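Local coordinates for protein beta-catenin homolog sys-1 (Caenorhabditis elegans, PDB 3C2G) that acts as a beta-catenin in Wnt asymmetry signalling, binding the TCF factor POP-1 and activating or repressing its target genes, at residues N400-L405 against S462-S467; R466-L471 against I526-V531. One frame throughout, in Å; residues are numbered along the deposited sequence.

Contact 1 (N400-L405 against S462-S467); sequences NCLRTL and STILRS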
ATOM      1  N   ASN A 400       5.918   6.625 -12.017  1.00 27.50           N
ATOM      2  CA  ASN A 400       7.002   5.925 -11.329  1.00 26.47           C
ATOM      3  C   ASN A 400       8.290   5.867 -12.138  1.00 26.03           C
ATOM      4  O   ASN A 400       9.370   6.076 -11.594  1.00 26.54           O
ATOM      5  CB  ASN A 400       6.606   4.482 -10.999  1.00 27.08           C
ATOM      6  CG  ASN A 400       5.560   4.384  -9.900  1.00 25.60           C
ATOM      7  OD1 ASN A 400       5.411   5.285  -9.075  1.00 24.38           O
ATOM      8  ND2 ASN A 400       4.849   3.269  -9.877  1.00 22.52           N
ATOM      9  N   CYS A 401       8.184   5.540 -13.418  1.00 25.15           N
ATOM     10  CA  CYS A 401       9.373   5.395 -14.258  1.00 25.57           C
ATOM     11  C   CYS A 401      10.146   6.707 -14.402  1.00 25.32           C
ATOM     12  O   CYS A 401      11.354   6.738 -14.199  1.00 25.26           O
ATOM     13  CB  CYS A 401       9.015   4.812 -15.618  1.00 26.25           C
ATOM     14  SG  CYS A 401       8.472   3.071 -15.580  1.00 27.42           S
ATOM     15  N   LEU A 402       9.431   7.792 -14.685  1.00 25.57           N
ATOM     16  CA  LEU A 402      10.032   9.107 -14.840  1.00 25.38           C
ATOM     17  C   LEU A 402      10.605   9.644 -13.542  1.00 26.11           C
ATOM     18  O   LEU A 402      11.618  10.358 -13.549  1.00 26.34           O
ATOM     19  CB  LEU A 402       9.024  10.096 -15.410  1.00 25.41           C
ATOM     20  CG  LEU A 402       8.455   9.787 -16.791  1.00 27.46           C
ATOM     21  CD1 LEU A 402       7.340  10.754 -17.046  1.00 29.80           C
ATOM     22  CD2 LEU A 402       9.499   9.855 -17.925  1.00 27.30           C
ATOM     23  N   ARG A 403       9.974   9.312 -12.423  1.00 25.94           N
ATOM     24  CA  ARG A 403      10.534   9.687 -11.120  1.00 26.71           C
ATOM     25  C   ARG A 403      11.860   8.933 -10.881  1.00 26.21           C
ATOM     26  O   ARG A 403      12.810   9.476 -10.331  1.00 27.01           O
ATOM     27  CB  ARG A 403       9.523   9.420 -10.002  1.00 26.19           C
ATOM     28  CG  ARG A 403       9.535  10.458  -8.891  1.00 28.60           C
ATOM     29  CD  ARG A 403       8.431  10.239  -7.815  1.00 29.05           C
ATOM     30  NE  ARG A 403       8.239   8.826  -7.494  1.00 27.09           N
ATOM     31  CZ  ARG A 403       7.153   8.133  -7.819  1.00 28.72           C
ATOM     32  NH1 ARG A 403       6.141   8.738  -8.448  1.00 25.24           N
ATOM     33  NH2 ARG A 403       7.083   6.833  -7.517  1.00 25.24           N
ATOM     34  N   THR A 404      11.936   7.689 -11.329  1.00 25.67           N
ATOM     35  CA  THR A 404      13.183   6.955 -11.230  1.00 26.20           C
ATOM     36  C   THR A 404      14.239   7.586 -12.135  1.00 25.69           C
ATOM     37  O   THR A 404      15.386   7.750 -11.715  1.00 25.60           O
ATOM     38  CB  THR A 404      13.003   5.481 -11.599  1.00 26.70           C
ATOM     39  OG1 THR A 404      11.921   4.946 -10.838  1.00 27.65           O
ATOM     40  CG2 THR A 404      14.286   4.694 -11.329  1.00 25.34           C
ATOM     41  N   LEU A 405      13.843   7.944 -13.358  1.00 25.16           N
ATOM     42  CA  LEU A 405      14.738   8.618 -14.292  1.00 25.25           C
ATOM     43  C   LEU A 405      15.335   9.863 -13.668  1.00 25.96           C
ATOM     44  O   LEU A 405      16.537  10.070 -13.736  1.00 26.57           O
ATOM     45  CB  LEU A 405      14.030   8.983 -15.608  1.00 25.49           C
ATOM     46  CG  LEU A 405      14.875   9.679 -16.708  1.00 24.77           C
ATOM     47  CD1 LEU A 405      16.045   8.819 -17.129  1.00 22.44           C
ATOM     48  CD2 LEU A 405      14.037  10.066 -17.939  1.00 23.01           C
ATOM     49  N   SER A 462       3.252  17.057 -13.884  1.00 31.38           N
ATOM     50  CA  SER A 462       4.267  17.764 -13.147  1.00 30.97           C
ATOM     51  C   SER A 462       5.615  17.046 -13.272  1.00 30.78           C
ATOM     52  O   SER A 462       6.645  17.694 -13.467  1.00 31.36           O
ATOM     53  CB  SER A 462       3.845  17.874 -11.686  1.00 30.81           C
ATOM     54  OG  SER A 462       4.747  18.680 -10.966  1.00 31.30           O
ATOM     55  N   THR A 463       5.593  15.715 -13.181  1.00 29.88           N
ATOM     56  CA  THR A 463       6.807  14.884 -13.221  1.00 28.84           C
ATOM     57  C   THR A 463       7.432  14.879 -14.616  1.00 28.68           C
ATOM     58  O   THR A 463       8.649  14.842 -14.763  1.00 28.36           O
ATOM     59  CB  THR A 463       6.498  13.426 -12.776  1.00 28.68           C
ATOM     60  OG1 THR A 463       5.939  13.444 -11.460  1.00 29.43           O
ATOM     61  CG2 THR A 463       7.748  12.557 -12.756  1.00 27.22           C
ATOM     62  N   ILE A 464       6.590  14.922 -15.639  1.00 28.90           N
ATOM     63  CA  ILE A 464       7.068  14.970 -17.012  1.00 29.02           C
ATOM     64  C   ILE A 464       7.844  16.266 -17.277  1.00 30.15           C
ATOM     65  O   ILE A 464       8.903  16.235 -17.914  1.00 30.28           O
ATOM     66  CB  ILE A 464       5.921  14.838 -18.011  1.00 28.76           C
ATOM     67  CG1 ILE A 464       5.371  13.409 -17.994  1.00 27.54           C
ATOM     68  CG2 ILE A 464       6.390  15.216 -19.416  1.00 28.01           C
ATOM     69  CD1 ILE A 464       4.073  13.246 -18.760  1.00 25.68           C
ATOM     70  N   LEU A 465       7.329  17.392 -16.782  1.00 29.92           N
ATOM     71  CA  LEU A 465       7.996  18.666 -16.990  1.00 30.45           C
ATOM     72  C   LEU A 465       9.385  18.589 -16.388  1.00 31.21           C
ATOM     73  O   LEU A 465      10.365  19.056 -16.986  1.00 31.23           O
ATOM     74  CB  LEU A 465       7.211  19.832 -16.383  1.00 29.28           C
ATOM     75  CG  LEU A 465       5.835  20.106 -16.972  1.00 29.31           C
ATOM     76  CD1 LEU A 465       5.150  21.244 -16.208  1.00 29.50           C
ATOM     77  CD2 LEU A 465       5.911  20.413 -18.467  1.00 30.37           C
ATOM     78  N   ARG A 466       9.457  17.978 -15.210  1.00 31.64           N
ATOM     79  CA  ARG A 466      10.716  17.822 -14.504  1.00 32.76           C
ATOM     80  C   ARG A 466      11.702  16.974 -15.323  1.00 31.92           C
ATOM     81  O   ARG A 466      12.878  17.317 -15.442  1.00 32.57           O
ATOM     82  CB  ARG A 466      10.475  17.203 -13.128  1.00 33.01           C
ATOM     83  CG  ARG A 466      11.221  17.903 -12.018  1.00 37.39           C
ATOM     84  CD  ARG A 466      12.554  17.289 -11.768  1.00 42.71           C
ATOM     85  NE  ARG A 466      13.506  18.266 -11.244  1.00 48.51           N
ATOM     86  CZ  ARG A 466      14.087  18.172 -10.056  1.00 50.27           C
ATOM     87  NH1 ARG A 466      13.797  17.141  -9.264  1.00 52.61           N
ATOM     88  NH2 ARG A 466      14.959  19.094  -9.669  1.00 47.81           N
ATOM     89  N   SER A 467      11.217  15.878 -15.890  1.00 30.64           N
ATOM     90  CA  SER A 467      12.043  15.037 -16.741  1.00 30.55           C
ATOM     91  C   SER A 467      12.691  15.818 -17.890  1.00 30.03           C
ATOM     92  O   SER A 467      13.875  15.648 -18.150  1.00 30.09           O
ATOM     93  CB  SER A 467      11.235  13.850 -17.278  1.00 29.97           C
ATOM     94  OG  SER A 467      11.107  12.870 -16.266  1.00 31.09           O
TER

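Contact 2 (R466-L471 against I526-V531); sequences RSFILL and ISLLLV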
ATOM      1  N   ARG A 466       9.457  17.978 -15.210  1.00 31.64           N
ATOM      2  CA  ARG A 466      10.716  17.822 -14.504  1.00 32.76           C
ATOM      3  C   ARG A 466      11.702  16.974 -15.323  1.00 31.92           C
ATOM      4  O   ARG A 466      12.878  17.317 -15.442  1.00 32.57           O
ATOM      5  CB  ARG A 466      10.475  17.203 -13.128  1.00 33.01           C
ATOM      6  CG  ARG A 466      11.221  17.903 -12.018  1.00 37.39           C
ATOM      7  CD  ARG A 466      12.554  17.289 -11.768  1.00 42.71           C
ATOM      8  NE  ARG A 466      13.506  18.266 -11.244  1.00 48.51           N
ATOM      9  CZ  ARG A 466      14.087  18.172 -10.056  1.00 50.27           C
ATOM     10  NH1 ARG A 466      13.797  17.141  -9.264  1.00 52.61           N
ATOM     11  NH2 ARG A 466      14.959  19.094  -9.669  1.00 47.81           N
ATOM     12  N   SER A 467      11.217  15.878 -15.890  1.00 30.64           N
ATOM     13  CA  SER A 467      12.043  15.037 -16.741  1.00 30.55           C
ATOM     14  C   SER A 467      12.691  15.818 -17.890  1.00 30.03           C
ATOM     15  O   SER A 467      13.875  15.648 -18.150  1.00 30.09           O
ATOM     16  CB  SER A 467      11.235  13.850 -17.278  1.00 29.97           C
ATOM     17  OG  SER A 467      11.107  12.870 -16.266  1.00 31.09           O
ATOM     18  N   PHE A 468      11.905  16.658 -18.564  1.00 29.23           N
ATOM     19  CA  PHE A 468      12.394  17.477 -19.657  1.00 28.75           C
ATOM     20  C   PHE A 468      13.409  18.493 -19.164  1.00 29.05           C
ATOM     21  O   PHE A 468      14.450  18.679 -19.786  1.00 29.24           O
ATOM     22  CB  PHE A 468      11.243  18.177 -20.379  1.00 28.24           C
ATOM     23  CG  PHE A 468      10.471  17.277 -21.286  1.00 28.04           C
ATOM     24  CD1 PHE A 468      11.106  16.597 -22.313  1.00 28.48           C
ATOM     25  CD2 PHE A 468       9.094  17.113 -21.129  1.00 29.08           C
ATOM     26  CE1 PHE A 468      10.377  15.747 -23.160  1.00 30.15           C
ATOM     27  CE2 PHE A 468       8.366  16.258 -21.979  1.00 26.35           C
ATOM     28  CZ  PHE A 468       9.009  15.582 -22.985  1.00 26.83           C
ATOM     29  N   ILE A 469      13.105  19.136 -18.042  1.00 29.14           N
ATOM     30  CA  ILE A 469      14.046  20.038 -17.400  1.00 29.08           C
ATOM     31  C   ILE A 469      15.402  19.353 -17.220  1.00 30.21           C
ATOM     32  O   ILE A 469      16.419  19.859 -17.692  1.00 31.19           O
ATOM     33  CB  ILE A 469      13.517  20.546 -16.049  1.00 28.73           C
ATOM     34  CG1 ILE A 469      12.354  21.512 -16.269  1.00 27.71           C
ATOM     35  CG2 ILE A 469      14.625  21.233 -15.251  1.00 27.58           C
ATOM     36  CD1 ILE A 469      11.507  21.764 -15.026  1.00 28.26           C
ATOM     37  N   LEU A 470      15.415  18.199 -16.565  1.00 29.79           N
ATOM     38  CA  LEU A 470      16.666  17.506 -16.275  1.00 29.32           C
ATOM     39  C   LEU A 470      17.371  16.950 -17.514  1.00 29.76           C
ATOM     40  O   LEU A 470      18.595  17.040 -17.623  1.00 29.52           O
ATOM     41  CB  LEU A 470      16.441  16.397 -15.255  1.00 28.48           C
ATOM     42  CG  LEU A 470      15.925  16.853 -13.891  1.00 29.03           C
ATOM     43  CD1 LEU A 470      15.691  15.649 -12.969  1.00 26.05           C
ATOM     44  CD2 LEU A 470      16.863  17.874 -13.248  1.00 24.70           C
ATOM     45  N   LEU A 471      16.611  16.366 -18.439  1.00 30.30           N
ATOM     46  CA  LEU A 471      17.190  15.878 -19.685  1.00 30.98           C
ATOM     47  C   LEU A 471      17.911  16.997 -20.437  1.00 31.75           C
ATOM     48  O   LEU A 471      19.029  16.811 -20.896  1.00 32.30           O
ATOM     49  CB  LEU A 471      16.140  15.236 -20.581  1.00 30.28           C
ATOM     50  CG  LEU A 471      15.777  13.797 -20.230  1.00 32.45           C
ATOM     51  CD1 LEU A 471      14.499  13.385 -20.955  1.00 34.47           C
ATOM     52  CD2 LEU A 471      16.917  12.821 -20.523  1.00 29.69           C
ATOM     53  N   ILE A 526       7.368  27.426 -16.090  1.00 31.84           N
ATOM     54  CA  ILE A 526       8.179  28.627 -16.267  1.00 31.93           C
ATOM     55  C   ILE A 526       9.654  28.214 -16.433  1.00 32.52           C
ATOM     56  O   ILE A 526      10.375  28.710 -17.300  1.00 32.55           O
ATOM     57  CB  ILE A 526       7.994  29.612 -15.073  1.00 31.75           C
ATOM     58  CG1 ILE A 526       6.527  30.041 -14.931  1.00 31.05           C
ATOM     59  CG2 ILE A 526       8.908  30.833 -15.207  1.00 31.19           C
ATOM     60  CD1 ILE A 526       5.828  30.402 -16.236  1.00 30.43           C
ATOM     61  N   SER A 527      10.070  27.259 -15.617  1.00 32.21           N
ATOM     62  CA  SER A 527      11.458  26.865 -15.556  1.00 31.69           C
ATOM     63  C   SER A 527      11.856  26.066 -16.794  1.00 31.45           C
ATOM     64  O   SER A 527      12.982  26.164 -17.274  1.00 32.09           O
ATOM     65  CB  SER A 527      11.693  26.090 -14.262  1.00 31.43           C
ATOM     66  OG  SER A 527      12.839  25.294 -14.351  1.00 33.41           O
ATOM     67  N   LEU A 528      10.924  25.296 -17.334  1.00 30.86           N
ATOM     68  CA  LEU A 528      11.197  24.552 -18.557  1.00 29.60           C
ATOM     69  C   LEU A 528      11.215  25.457 -19.806  1.00 30.03           C
ATOM     70  O   LEU A 528      11.950  25.189 -20.760  1.00 30.58           O
ATOM     71  CB  LEU A 528      10.212  23.388 -18.718  1.00 28.55           C
ATOM     72  CG  LEU A 528      10.295  22.527 -19.982  1.00 27.12           C
ATOM     73  CD1 LEU A 528      11.674  21.943 -20.190  1.00 23.40           C
ATOM     74  CD2 LEU A 528       9.259  21.430 -19.937  1.00 28.61           C
ATOM     75  N   LEU A 529      10.416  26.517 -19.814  1.00 29.88           N
ATOM     76  CA  LEU A 529      10.429  27.429 -20.946  1.00 30.84           C
ATOM     77  C   LEU A 529      11.786  28.148 -21.017  1.00 31.89           C
ATOM     78  O   LEU A 529      12.325  28.348 -22.109  1.00 31.36           O
ATOM     79  CB  LEU A 529       9.280  28.418 -20.881  1.00 30.67           C
ATOM     80  CG  LEU A 529       7.879  27.832 -21.060  1.00 31.23           C
ATOM     81  CD1 LEU A 529       6.835  28.913 -20.820  1.00 30.48           C
ATOM     82  CD2 LEU A 529       7.693  27.189 -22.436  1.00 29.92           C
ATOM     83  N   LEU A 530      12.340  28.480 -19.847  1.00 32.03           N
ATOM     84  CA  LEU A 530      13.690  29.030 -19.724  1.00 32.89           C
ATOM     85  C   LEU A 530      14.787  28.094 -20.243  1.00 34.26           C
ATOM     86  O   LEU A 530      15.648  28.499 -21.045  1.00 34.77           O
ATOM     87  CB  LEU A 530      13.982  29.389 -18.271  1.00 31.70           C
ATOM     88  CG  LEU A 530      13.301  30.677 -17.818  1.00 34.35           C
ATOM     89  CD1 LEU A 530      13.639  30.958 -16.379  1.00 34.15           C
ATOM     90  CD2 LEU A 530      13.702  31.867 -18.723  1.00 35.95           C
ATOM     91  N   VAL A 531      14.751  26.851 -19.772  1.00 34.73           N
ATOM     92  CA  VAL A 531      15.712  25.846 -20.177  1.00 35.34           C
ATOM     93  C   VAL A 531      15.671  25.657 -21.687  1.00 36.73           C
ATOM     94  O   VAL A 531      16.711  25.649 -22.316  1.00 36.30           O
ATOM     95  CB  VAL A 531      15.496  24.508 -19.423  1.00 35.04           C
ATOM     96  CG1 VAL A 531      16.314  23.420 -20.034  1.00 33.31           C
ATOM     97  CG2 VAL A 531      15.865  24.665 -17.946  1.00 33.98           C
TER

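Contact 1 (N400-L405 against S462-S467)
Leu402 overlaps Ile464, Thr463 and Ser467 on helix 457-472. This is side-by-side stacking of two long helices of the armadillo superhelix; the axes of the two segments come within 9.4 Å and point the same way, inclined at 33°. The Leu402 and Ile464 side chains cross obliquely, with Leu402 CD1 3.4 Å from Ile464 CG1. The CB of Ile464 points away from helix 388-409, but CG1, beside its own backbone N, still meets the leucine. The methyl CG2 of Thr463 is anti to its backbone N and sits 3.8 Å from Leu402 CB. It also lies close to Arg403 N. Ser467 OG approaches the same Leu402 CB at 3.6 Å. Ser467 OG bonds Asn406 OD1 just past Leu405 on helix 388-409, while Thr463 OG1 bonds Glu459 O in its own helix. The bound peptide lies against the same turn: Asn400 packs on one of its aromatic side chains and Arg403 on a basic one. Arg403 NH2 gives a 2.8 Å hydrogen bond to Asn400 OD1, 22° out of the guanidinium plane, and also bonds Ser350. Asn400 O takes two bonds, from Thr404 OG1 and Thr404 N, which reach it from opposite faces of its carbonyl plane.

Contact 2 (R466-L471 against I526-V531)
Phe468 meets Leu528 mainly through its CB. Leu528 presents both methyls to that atom: Phe468 CB is 3.8 Å from Leu528 CD1 and the same distance from Leu528 CD2. The Phe468 side chain starts toward helix 515-535, but the ring end leads away. Leu528 CD2 comes to the ring obliquely. CG of Leu528 is anti to the backbone N (chi1 177°), and chi2 of 55° sets the methyls from there. Its CD1 also comes near the backbone N of Ile469. Ile469 is the next residue and has the largest share of the buried surface. Its CG1 packs 3.8 Å from Leu528 CB, close to the helix backbone. Here the two backbones are nearest, with Ile469 CA 5.5 Å from Leu528 CA. The two helices lie side by side in the armadillo domain; their segment axes approach to 9.4 Å at 30°. Further out, Ile469 CD1 contacts Ser527 OG at 3.8 Å, a van der Waals touch and not a hydrogen bond. The carbonyl O of Ile469 faces a methyl of Val531, with CG1 4.3 Å away. Leu470 turns from this interface and packs on Asn406 and Leu409 of helix 388-409. Leu471 touches Phe434 in a loop, while Val531 and Leu528 both continue onto Leu472, one residue further along helix 457-472.

Overall arrangement
Coming from the N terminus, the chain first lays down helix 388-409. It then passes through helices 425-432 and 437-448 before helix 457-472 returns to close contact 1, with 56 residues between the segments. Helix 494-507 follows, and helix 515-535 closes contact 2 across 54 residues. The loops do not nest; the second begins where the first ends, and they share only Arg466 and Ser467. Helix 457-472 is thus the middle layer, with helix 388-409 and helix 515-535 as its neighbours. The contact centres lie about 11 Å apart. They touch directly where Leu465 CD2 packs 3.8 Å from Leu528 CD2, tying three helices in the C-terminal part of the armadillo domain.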